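Local coordinates for CMP/dCMP-type deaminase domain-containing protein (Aspergillus oryzae RIB40, PDB 7DRY), which probably deaminates a pyrimidine intermediate of riboflavin biosynthesis, as a zinc-dependent Rib2 deaminase of the cytidine deaminase fold, at residues A[11-16]-A[28-32]; A[48-52]-A[65-70]. One frame throughout, in Å; residues are numbered along the deposited sequence.

Contact 1: A[11-16]-A[28-32]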
loop_
_atom_site.group_PDB
_atom_site.type_symbol
_atom_site.label_atom_id
_atom_site.label_comp_id
_atom_site.label_asym_id
_atom_site.label_seq_id
_atom_site.Cartn_x
_atom_site.Cartn_y
_atom_site.Cartn_z
ATOM N N GLU A 11 5.149 -1.566 11.263
ATOM C CA GLU A 11 6.023 -0.531 10.730
ATOM C C GLU A 11 5.270 0.354 9.746
ATOM O O GLU A 11 5.471 1.575 9.716
ATOM C CB GLU A 11 7.248 -1.181 10.079
ATOM C CG GLU A 11 8.186 -1.846 11.092
ATOM C CD GLU A 11 9.243 -2.733 10.459
ATOM O OE1 GLU A 11 9.220 -2.923 9.228
ATOM O OE2 GLU A 11 10.105 -3.245 11.205
ATOM N N CYS A 12 4.374 -0.242 8.956
ATOM C CA CYS A 12 3.533 0.547 8.068
ATOM C C CYS A 12 2.636 1.476 8.873
ATOM O O CYS A 12 2.385 2.621 8.472
ATOM C CB CYS A 12 2.660 -0.408 7.258
ATOM S SG CYS A 12 3.514 -1.206 5.869
ATOM N N LEU A 13 2.132 0.997 10.012
ATOM C CA LEU A 13 1.274 1.843 10.834
ATOM C C LEU A 13 2.051 3.024 11.408
ATOM O O LEU A 13 1.525 4.142 11.480
ATOM C CB LEU A 13 0.605 1.015 11.932
ATOM C CG LEU A 13 -0.583 1.652 12.646
ATOM C CD1 LEU A 13 -1.680 2.031 11.648
ATOM C CD2 LEU A 13 -1.108 0.684 13.689
ATOM N N SER A 14 3.309 2.808 11.790
ATOM C CA SER A 14 4.130 3.918 12.260
ATOM C C SER A 14 4.309 4.966 11.166
ATOM O O SER A 14 4.297 6.172 11.443
ATOM C CB SER A 14 5.481 3.377 12.707
ATOM O OG SER A 14 5.321 2.682 13.926
ATOM N N LEU A 15 4.494 4.517 9.918
ATOM C CA LEU A 15 4.560 5.447 8.792
ATOM C C LEU A 15 3.250 6.203 8.629
ATOM O O LEU A 15 3.249 7.416 8.399
ATOM C CB LEU A 15 4.875 4.686 7.502
ATOM C CG LEU A 15 6.333 4.255 7.380
ATOM C CD1 LEU A 15 6.475 3.261 6.250
ATOM C CD2 LEU A 15 7.234 5.466 7.143
ATOM N N ALA A 16 2.122 5.495 8.740
ATOM C CA ALA A 16 0.815 6.128 8.607
ATOM C C ALA A 16 0.640 7.262 9.601
ATOM O O ALA A 16 -0.051 8.245 9.308
ATOM C CB ALA A 16 -0.278 5.081 8.817
ATOM N N VAL A 28 -2.447 6.082 5.919
ATOM C CA VAL A 28 -1.998 4.745 5.566
ATOM C C VAL A 28 -0.487 4.800 5.373
ATOM O O VAL A 28 0.074 5.846 5.037
ATOM C CB VAL A 28 -2.742 4.271 4.287
ATOM C CG1 VAL A 28 -2.218 2.938 3.768
ATOM C CG2 VAL A 28 -4.233 4.157 4.549
ATOM N N GLY A 29 0.174 3.670 5.623
ATOM C CA GLY A 29 1.601 3.545 5.379
ATOM C C GLY A 29 1.878 2.325 4.523
ATOM O O GLY A 29 1.149 1.332 4.566
ATOM N N ALA A 30 2.953 2.411 3.739
ATOM C CA ALA A 30 3.309 1.351 2.806
ATOM C C ALA A 30 4.815 1.153 2.793
ATOM O O ALA A 30 5.578 2.125 2.855
ATOM C CB ALA A 30 2.858 1.694 1.382
ATOM N N ILE A 31 5.238 -0.111 2.683
ATOM C CA ILE A 31 6.653 -0.475 2.618
ATOM C C ILE A 31 6.819 -1.479 1.492
ATOM O O ILE A 31 6.117 -2.494 1.454
ATOM C CB ILE A 31 7.151 -1.080 3.942
ATOM C CG1 ILE A 31 7.100 -0.030 5.059
ATOM C CG2 ILE A 31 8.592 -1.590 3.788
ATOM C CD1 ILE A 31 7.348 -0.592 6.463
ATOM N N LEU A 32 7.736 -1.195 0.578
ATOM C CA LEU A 32 8.026 -2.071 -0.550
ATOM C C LEU A 32 9.314 -2.830 -0.254
ATOM O O LEU A 32 10.328 -2.218 0.103
ATOM C CB LEU A 32 8.172 -1.238 -1.821
ATOM C CG LEU A 32 8.424 -2.021 -3.113
ATOM C CD1 LEU A 32 7.247 -2.950 -3.415
ATOM C CD2 LEU A 32 8.657 -1.044 -4.251
#
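The N-terminal helix of the cytidine deaminase (CDA) fold packs here on one face of the mixed sheet, its end 11-16 running over the start of strand 29-36. The two short axes approach to 6.2 Å at 131°, a close fit that depends on G29. At the outer edge, E11 touches the strand most closely through CB, 3.7 Å from I31 CD1, while its OE2 forms a salt bridge with K7. C12 comes next and meets the strand twice. Its SG rests 4.0 Å from A30 CA and 3.9 Å from I31 CG1, and its carbonyl O, already accepting the helical bond from A16 N (2.9 Å), also takes a CA-H...O contact from G29 CA at 3.3 Å. A CB on G29 would clash with that same oxygen, with A16 N and with L15 CB. L13 points off the strand and packs on E166 and V170 of helix 164-171. The CA-CB bond of L15 points toward the strand, and its CD1 lies 3.6 Å from I31 CG1 and 3.7 Å from A30 O, closing the apolar patch around I31. The residues alternate along the strand: G29 and I31 face this helix, whereas V28 and A30 point to the other side and touch A62 of helix 62-73, V28 coming within about 4 Å (side chain to side chain) of E63, a zinc-site residue in another structure of this protein. Nearest to the strand's start stands A16, whose CB sits 3.5 Å from both V28 C and G29 N.

Contact 2: A[48-52]-A[65-70]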
loop_
_atom_site.group_PDB
_atom_site.type_symbol
_atom_site.label_atom_id
_atom_site.label_comp_id
_atom_site.label_asym_id
_atom_site.label_seq_id
_atom_site.Cartn_x
_atom_site.Cartn_y
_atom_site.Cartn_z
ATOM N N VAL A 48 12.982 -1.529 -0.266
ATOM C CA VAL A 48 13.113 -0.853 -1.545
ATOM C C VAL A 48 12.569 0.569 -1.484
ATOM O O VAL A 48 13.159 1.489 -2.053
ATOM C CB VAL A 48 12.418 -1.684 -2.648
ATOM C CG1 VAL A 48 12.461 -0.953 -4.001
ATOM C CG2 VAL A 48 13.068 -3.051 -2.762
ATOM N N SER A 49 11.437 0.773 -0.815
ATOM C CA SER A 49 10.912 2.122 -0.635
ATOM C C SER A 49 9.888 2.109 0.487
ATOM O O SER A 49 9.451 1.052 0.943
ATOM C CB SER A 49 10.293 2.645 -1.930
ATOM O OG SER A 49 10.062 4.046 -1.826
ATOM N N THR A 50 9.511 3.314 0.931
ATOM C CA THR A 50 8.436 3.496 1.905
ATOM C C THR A 50 7.621 4.715 1.497
ATOM O O THR A 50 8.096 5.566 0.746
ATOM C CB THR A 50 8.952 3.722 3.345
ATOM O OG1 THR A 50 9.542 5.032 3.456
ATOM C CG2 THR A 50 9.988 2.674 3.744
ATOM N N GLY A 51 6.396 4.808 2.019
ATOM C CA GLY A 51 5.606 6.016 1.821
ATOM C C GLY A 51 4.400 6.029 2.733
ATOM O O GLY A 51 4.041 5.023 3.350
ATOM N N TYR A 52 3.781 7.204 2.833
ATOM C CA TYR A 52 2.573 7.339 3.633
ATOM C C TYR A 52 1.663 8.406 3.034
ATOM O O TYR A 52 2.091 9.239 2.231
ATOM C CB TYR A 52 2.896 7.649 5.104
ATOM C CG TYR A 52 3.731 8.885 5.323
ATOM C CD1 TYR A 52 5.118 8.823 5.350
ATOM C CD2 TYR A 52 3.126 10.116 5.531
ATOM C CE1 TYR A 52 5.872 9.968 5.564
ATOM C CE2 TYR A 52 3.872 11.259 5.737
ATOM C CZ TYR A 52 5.251 11.171 5.750
ATOM O OH TYR A 52 6.002 12.311 5.973
ATOM N N CYS A 65 2.761 7.433 -2.834
ATOM C CA CYS A 65 3.964 8.097 -2.339
ATOM C C CYS A 65 5.147 7.137 -2.296
ATOM O O CYS A 65 6.282 7.529 -2.584
ATOM C CB CYS A 65 3.685 8.651 -0.948
ATOM S SG CYS A 65 2.649 10.151 -1.046
ATOM N N CYS A 66 4.908 5.883 -1.917
ATOM C CA CYS A 66 5.983 4.897 -1.880
ATOM C C CYS A 66 6.643 4.759 -3.250
ATOM O O CYS A 66 7.879 4.773 -3.375
ATOM C CB CYS A 66 5.385 3.566 -1.422
ATOM S SG CYS A 66 6.562 2.206 -1.257
ATOM N N LEU A 67 5.824 4.639 -4.295
ATOM C CA LEU A 67 6.358 4.504 -5.648
ATOM C C LEU A 67 6.964 5.809 -6.138
ATOM O O LEU A 67 8.012 5.805 -6.800
ATOM C CB LEU A 67 5.246 4.042 -6.592
ATOM C CG LEU A 67 4.756 2.612 -6.340
ATOM C CD1 LEU A 67 3.486 2.310 -7.127
ATOM C CD2 LEU A 67 5.829 1.597 -6.668
ATOM N N SER A 68 6.323 6.938 -5.825
ATOM C CA SER A 68 6.830 8.218 -6.299
ATOM C C SER A 68 8.148 8.581 -5.627
ATOM O O SER A 68 9.011 9.205 -6.255
ATOM C CB SER A 68 5.788 9.295 -6.030
ATOM O OG SER A 68 4.685 9.146 -6.905
ATOM N N ASN A 69 8.325 8.214 -4.353
ATOM C CA ASN A 69 9.605 8.444 -3.693
ATOM C C ASN A 69 10.718 7.723 -4.439
ATOM O O ASN A 69 11.788 8.292 -4.695
ATOM C CB ASN A 69 9.543 7.928 -2.257
ATOM C CG ASN A 69 8.735 8.817 -1.341
ATOM O OD1 ASN A 69 8.545 9.998 -1.600
ATOM N ND2 ASN A 69 8.275 8.243 -0.240
ATOM N N TYR A 70 10.476 6.458 -4.809
ATOM C CA TYR A 70 11.472 5.699 -5.549
ATOM C C TYR A 70 11.745 6.338 -6.906
ATOM O O TYR A 70 12.903 6.471 -7.318
ATOM C CB TYR A 70 11.008 4.251 -5.703
ATOM C CG TYR A 70 12.107 3.321 -6.172
ATOM C CD1 TYR A 70 12.944 2.676 -5.268
ATOM C CD2 TYR A 70 12.320 3.090 -7.528
ATOM C CE1 TYR A 70 13.942 1.831 -5.695
ATOM C CE2 TYR A 70 13.318 2.239 -7.955
ATOM C CZ TYR A 70 14.123 1.614 -7.032
ATOM O OH TYR A 70 15.128 0.770 -7.468
#
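Helix 62-73, which follows the zinc ligand H61 and carries E63 on its first turn, is fastened here to the edge strand 46-52 of the CDA-fold sheet. Two hydrogen bonds link them, each joining a side chain to a backbone carbonyl: S49 OG donates to C66 O at 2.8 Å, and N69 ND2 donates to T50 O at 2.9 Å. T50 O also receives a CA-H...O contact from C66 CA at 3.4 Å. Just past these bonds along the strand, the backbones close in, G51 CA and C66 CA being 3.9 Å apart; a CB on G51 would run into C66 N and C65 C. Toward the strand's start, Y70 lies beside V48, its CE1 3.6 Å from V48 CG1 and its CD1, at the ring edge, 3.4 Å from V48 O. V48 and S49 form a classic beta bulge opposite L32, so the side chains depart from simple alternation. Beyond the pair, E55 accepts hydrogen bonds from N69 ND2 and Y52 N, Y70 stacks on H74, and C66 reaches past the edge strand to L32 of strand 29-36 and M95 of strand 91-97.

Overall arrangement
From the N terminus, helix 5-16 leads through a connection without helix or strand into strand 29-36, and contact 1 closes that loop. The chain then turns back as the antiparallel strand 46-52, passes the zinc ligand H61 and enters helix 62-73, where contact 2 closes the second loop. The two contacts follow in series, neither nested nor crossed, with centres about 10 Å apart. The paired strands join them: L32 O lies 2.8 Å from V48 N and L32 N 2.9 Å from S49 O, both probable hydrogen bonds. Because I31 faces helix 5-16 while A30 touches helix 62-73, these helices pack on opposite faces of the sheet, a layering characteristic of the CDA fold's alpha/beta/alpha sandwich.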